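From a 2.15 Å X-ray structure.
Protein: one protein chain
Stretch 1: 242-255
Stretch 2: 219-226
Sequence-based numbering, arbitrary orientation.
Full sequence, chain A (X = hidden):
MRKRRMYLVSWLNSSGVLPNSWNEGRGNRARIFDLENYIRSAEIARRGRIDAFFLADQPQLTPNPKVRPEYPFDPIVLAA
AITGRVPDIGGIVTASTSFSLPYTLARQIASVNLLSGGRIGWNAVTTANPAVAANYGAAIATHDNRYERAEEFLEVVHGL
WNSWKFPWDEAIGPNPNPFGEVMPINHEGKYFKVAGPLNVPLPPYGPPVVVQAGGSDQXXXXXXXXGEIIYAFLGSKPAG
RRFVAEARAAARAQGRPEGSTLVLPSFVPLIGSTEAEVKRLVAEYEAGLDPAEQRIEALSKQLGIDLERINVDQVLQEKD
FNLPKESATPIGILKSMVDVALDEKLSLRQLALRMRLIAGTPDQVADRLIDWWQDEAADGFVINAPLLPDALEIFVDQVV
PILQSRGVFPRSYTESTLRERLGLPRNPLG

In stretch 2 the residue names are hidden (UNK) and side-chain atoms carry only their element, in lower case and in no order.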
# COMPACT_ATOMS: atom_id res chain seq x y z
N ARG A 242 -12.58 -5.56 33.69
CA ARG A 242 -11.77 -4.46 34.20
C ARG A 242 -11.15 -3.66 33.06
O ARG A 242 -11.17 -2.42 33.07
CB ARG A 242 -10.68 -5.04 35.11
CG ARG A 242 -9.81 -4.01 35.84
CD ARG A 242 -8.70 -4.65 36.73
NE ARG A 242 -8.88 -6.08 36.98
CZ ARG A 242 -9.75 -6.59 37.85
NH1 ARG A 242 -10.55 -5.78 38.54
NH2 ARG A 242 -9.85 -7.92 38.01
N PHE A 243 -10.57 -4.35 32.09
CA PHE A 243 -9.85 -3.66 31.02
C PHE A 243 -10.81 -2.83 30.17
O PHE A 243 -10.52 -1.68 29.85
CB PHE A 243 -9.08 -4.67 30.17
CG PHE A 243 -8.28 -4.05 29.08
CD1 PHE A 243 -6.99 -3.58 29.31
CD2 PHE A 243 -8.82 -3.93 27.80
CE1 PHE A 243 -6.24 -2.99 28.30
CE2 PHE A 243 -8.07 -3.34 26.77
CZ PHE A 243 -6.78 -2.88 27.03
N VAL A 244 -11.99 -3.39 29.84
CA VAL A 244 -13.01 -2.64 29.11
C VAL A 244 -13.44 -1.41 29.91
O VAL A 244 -13.50 -0.30 29.37
CB VAL A 244 -14.22 -3.54 28.79
CG1 VAL A 244 -15.40 -2.70 28.26
CG2 VAL A 244 -13.84 -4.64 27.80
N ALA A 245 -13.76 -1.60 31.19
CA ALA A 245 -14.24 -0.47 31.99
C ALA A 245 -13.19 0.65 32.04
O ALA A 245 -13.54 1.83 31.91
CB ALA A 245 -14.60 -0.92 33.40
N GLU A 246 -11.92 0.29 32.24
CA GLU A 246 -10.83 1.27 32.26
C GLU A 246 -10.58 1.91 30.91
O GLU A 246 -10.17 3.08 30.85
CB GLU A 246 -9.53 0.63 32.76
CG GLU A 246 -9.56 0.19 34.22
CD GLU A 246 -8.25 -0.43 34.68
OE1 GLU A 246 -8.24 -1.08 35.75
OE2 GLU A 246 -7.22 -0.26 33.97
N ALA A 247 -10.77 1.17 29.81
CA ALA A 247 -10.64 1.78 28.48
C ALA A 247 -11.72 2.83 28.28
O ALA A 247 -11.45 3.95 27.84
CB ALA A 247 -10.71 0.72 27.38
N ARG A 248 -12.97 2.46 28.59
CA ARG A 248 -14.07 3.41 28.41
C ARG A 248 -13.89 4.63 29.29
O ARG A 248 -14.17 5.75 28.86
CB ARG A 248 -15.40 2.74 28.73
CG ARG A 248 -15.74 1.66 27.77
CD ARG A 248 -17.04 1.02 28.16
NE ARG A 248 -17.41 -0.04 27.23
CZ ARG A 248 -18.49 -0.80 27.38
NH1 ARG A 248 -19.30 -0.59 28.40
NH2 ARG A 248 -18.76 -1.77 26.50
N ALA A 249 -13.42 4.43 30.53
CA ALA A 249 -13.25 5.55 31.44
C ALA A 249 -12.11 6.45 30.98
O ALA A 249 -12.21 7.68 31.08
CB ALA A 249 -13.02 5.05 32.86
N ALA A 250 -11.03 5.86 30.48
CA ALA A 250 -9.90 6.67 30.03
C ALA A 250 -10.28 7.51 28.81
O ALA A 250 -9.87 8.67 28.68
CB ALA A 250 -8.70 5.77 29.73
N ALA A 251 -11.08 6.94 27.92
CA ALA A 251 -11.51 7.68 26.74
C ALA A 251 -12.42 8.84 27.13
O ALA A 251 -12.22 9.98 26.70
CB ALA A 251 -12.23 6.74 25.77
N ARG A 252 -13.42 8.56 27.96
CA ARG A 252 -14.30 9.63 28.43
C ARG A 252 -13.52 10.70 29.20
O ARG A 252 -13.78 11.90 29.05
CB ARG A 252 -15.41 9.02 29.28
CG ARG A 252 -16.41 9.99 29.81
CD ARG A 252 -17.67 9.24 30.23
NE ARG A 252 -17.36 8.01 30.94
CZ ARG A 252 -17.79 6.80 30.58
NH1 ARG A 252 -18.57 6.65 29.52
NH2 ARG A 252 -17.45 5.74 31.29
N ALA A 253 -12.52 10.29 30.00
CA ALA A 253 -11.73 11.26 30.75
C ALA A 253 -11.04 12.26 29.83
O ALA A 253 -10.77 13.39 30.25
CB ALA A 253 -10.69 10.55 31.61
N GLN A 254 -10.73 11.87 28.59
CA GLN A 254 -10.09 12.75 27.61
C GLN A 254 -11.10 13.64 26.90
O GLN A 254 -10.70 14.43 26.03
CB GLN A 254 -9.32 11.93 26.57
CG GLN A 254 -8.20 11.09 27.11
CD GLN A 254 -6.96 11.90 27.40
OE1 GLN A 254 -6.54 12.73 26.60
NE2 GLN A 254 -6.37 11.66 28.55
N GLY A 255 -12.37 13.54 27.25
CA GLY A 255 -13.43 14.31 26.62
C GLY A 255 -14.00 13.73 25.35
O GLY A 255 -14.75 14.44 24.66
N UNK A 219 0.83 2.93 26.31
CA UNK A 219 -0.10 2.46 25.30
C UNK A 219 -1.53 2.81 25.65
O UNK A 219 -2.28 3.33 24.82
N UNK A 220 -1.92 2.54 26.91
CA UNK A 220 -3.28 2.89 27.34
C UNK A 220 -3.56 4.37 27.16
O UNK A 220 -4.69 4.74 26.83
n UNK A 220 -3.79 -1.10 32.07
c UNK A 220 -3.75 0.96 28.93
c UNK A 220 -3.84 0.63 30.39
c UNK A 220 -3.52 2.47 28.78
c UNK A 220 -3.96 -0.85 30.61
N UNK A 221 -2.54 5.24 27.34
CA UNK A 221 -2.74 6.67 27.15
C UNK A 221 -2.92 7.01 25.68
O UNK A 221 -3.84 7.76 25.32
c UNK A 221 -0.59 9.78 28.08
c UNK A 221 -1.76 8.96 27.54
c UNK A 221 -0.28 11.97 26.96
c UNK A 221 -1.58 7.46 27.72
n UNK A 221 0.54 11.44 26.07
n UNK A 221 -0.56 13.27 26.89
n UNK A 221 -0.82 11.22 27.92
N UNK A 222 -2.04 6.49 24.82
CA UNK A 222 -2.25 6.66 23.39
C UNK A 222 -3.66 6.22 23.00
O UNK A 222 -4.38 6.93 22.28
c UNK A 222 -0.98 6.28 21.16
c UNK A 222 -0.17 5.24 20.47
c UNK A 222 -0.26 7.63 21.07
c UNK A 222 -1.20 5.87 22.62
N UNK A 223 -4.09 5.06 23.49
CA UNK A 223 -5.40 4.53 23.12
C UNK A 223 -6.52 5.46 23.58
O UNK A 223 -7.50 5.65 22.85
c UNK A 223 -5.59 3.14 23.71
N UNK A 224 -6.38 6.05 24.78
CA UNK A 224 -7.46 6.90 25.29
C UNK A 224 -7.61 8.15 24.43
O UNK A 224 -8.71 8.71 24.36
c UNK A 224 -7.20 7.26 26.76
o UNK A 224 -6.14 8.21 26.89
N UNK A 225 -6.53 8.58 23.76
CA UNK A 225 -6.52 9.79 22.93
C UNK A 225 -6.90 9.52 21.48
O UNK A 225 -7.61 10.32 20.87
c UNK A 225 -5.13 10.46 22.98
c UNK A 225 -3.75 13.80 23.40
c UNK A 225 -4.71 10.91 24.40
n UNK A 225 -3.57 14.63 22.38
c UNK A 225 -3.34 11.59 24.45
n UNK A 225 -4.48 14.18 24.44
n UNK A 225 -3.19 12.59 23.39
N UNK A 226 -6.44 8.40 20.92
CA UNK A 226 -6.56 8.13 19.50
C UNK A 226 -7.16 6.78 19.13
O UNK A 226 -7.60 6.63 17.99
c UNK A 226 -5.19 8.24 18.83
c UNK A 226 -4.57 11.91 18.24
c UNK A 226 -3.53 12.15 19.11
c UNK A 226 -3.55 9.86 19.79
c UNK A 226 -5.11 10.63 18.15
c UNK A 226 -3.02 11.13 19.89
c UNK A 226 -4.60 9.60 18.92
O HOH W 1 -5.22 1.51 33.75
O HOH W 2 -3.75 13.46 27.47

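Position 219 has no side-chain atoms at all, so it is glycine. Gly219 lies out of reach of stretch 1, and the contact makes no demand for a side chain here; its carbonyl O accepts a hydrogen bond from the backbone N of position 223 at 2.8 Å, an ordinary helical turn.

Position 220 carries four carbons in an unbranched row ending in nitrogen. The last carbon comes 3.9 Å from CE1 of Phe243, an oblique approach to the ring, and the terminal nitrogen 4.0 Å from OE2 of Glu246: lysine. The CA-to-CB bond of Lys220 points toward stretch 1, and its chain is nearly extended beyond chi1, which gives it this reach. The charges of NZ and Glu246 are opposite but too far apart for a salt bridge. Water 1 fills in, donating to Glu246 OE2 at 2.7 Å and accepting weakly from Lys220 NZ at 3.4 Å. A long aliphatic chain with a charged end suits both neighbours.

At position 221 three carbons lead to a nitrogen and then to a carbon bearing two more nitrogens. This group makes no direct contact with stretch 1, but a terminal nitrogen lies near water 2: a guanidinium, hence arginine. The CA-to-CB bond of Arg221 is directed sideways; its NH2 donates weakly to water 2 at 3.2 Å, and that water donates to Gln254 OE1 at 3.0 Å.

Position 222 has four carbons, forked at the second, the mark of leucine. Leu222 is buried, yet out of reach of stretch 1, as befits a nonpolar side chain packed elsewhere in the structure.

Position 223 has one carbon, too distant to touch the partner helix, and is alanine. Ala223 is buried, and its CA-to-CB bond is directed sideways.

Position 224 shows one carbon and one oxygen. Its CB lies 3.6 Å from both the O and the CB of Ala250, and the oxygen is 3.5 Å from CG of Gln254: serine. The CA-to-CB bond of Ser224 points toward stretch 1. The hydroxyl is satisfied within its own helix, OG donating to Arg221 O at 2.8 Å, so a small polar residue can be buried here.

Position 225 again has three carbons, a nitrogen and a carbon with two nitrogens, one of them 3.3 Å from OE1 of Gln254: arginine. A guanidinium with several donors suits Arg225: NH1 makes a weak hydrogen bond to Gln254 OE1 at the group's edge, while NE and NH2 are bonded elsewhere in the structure.

Position 226, one carbon and a six-carbon ring beyond reach of stretch 1, is phenylalanine. A large nonpolar ring suits the buried site of Phe226.

The helices cross at -59°, their axes approaching to 8.1 Å. Small residues permit this closeness: the CA atoms of Ala251 and Ser224 lie 4.4 Å apart. Around this centre, longer side chains and two waters extend the contact.

Stretch 2 219-226: GKRLASRF
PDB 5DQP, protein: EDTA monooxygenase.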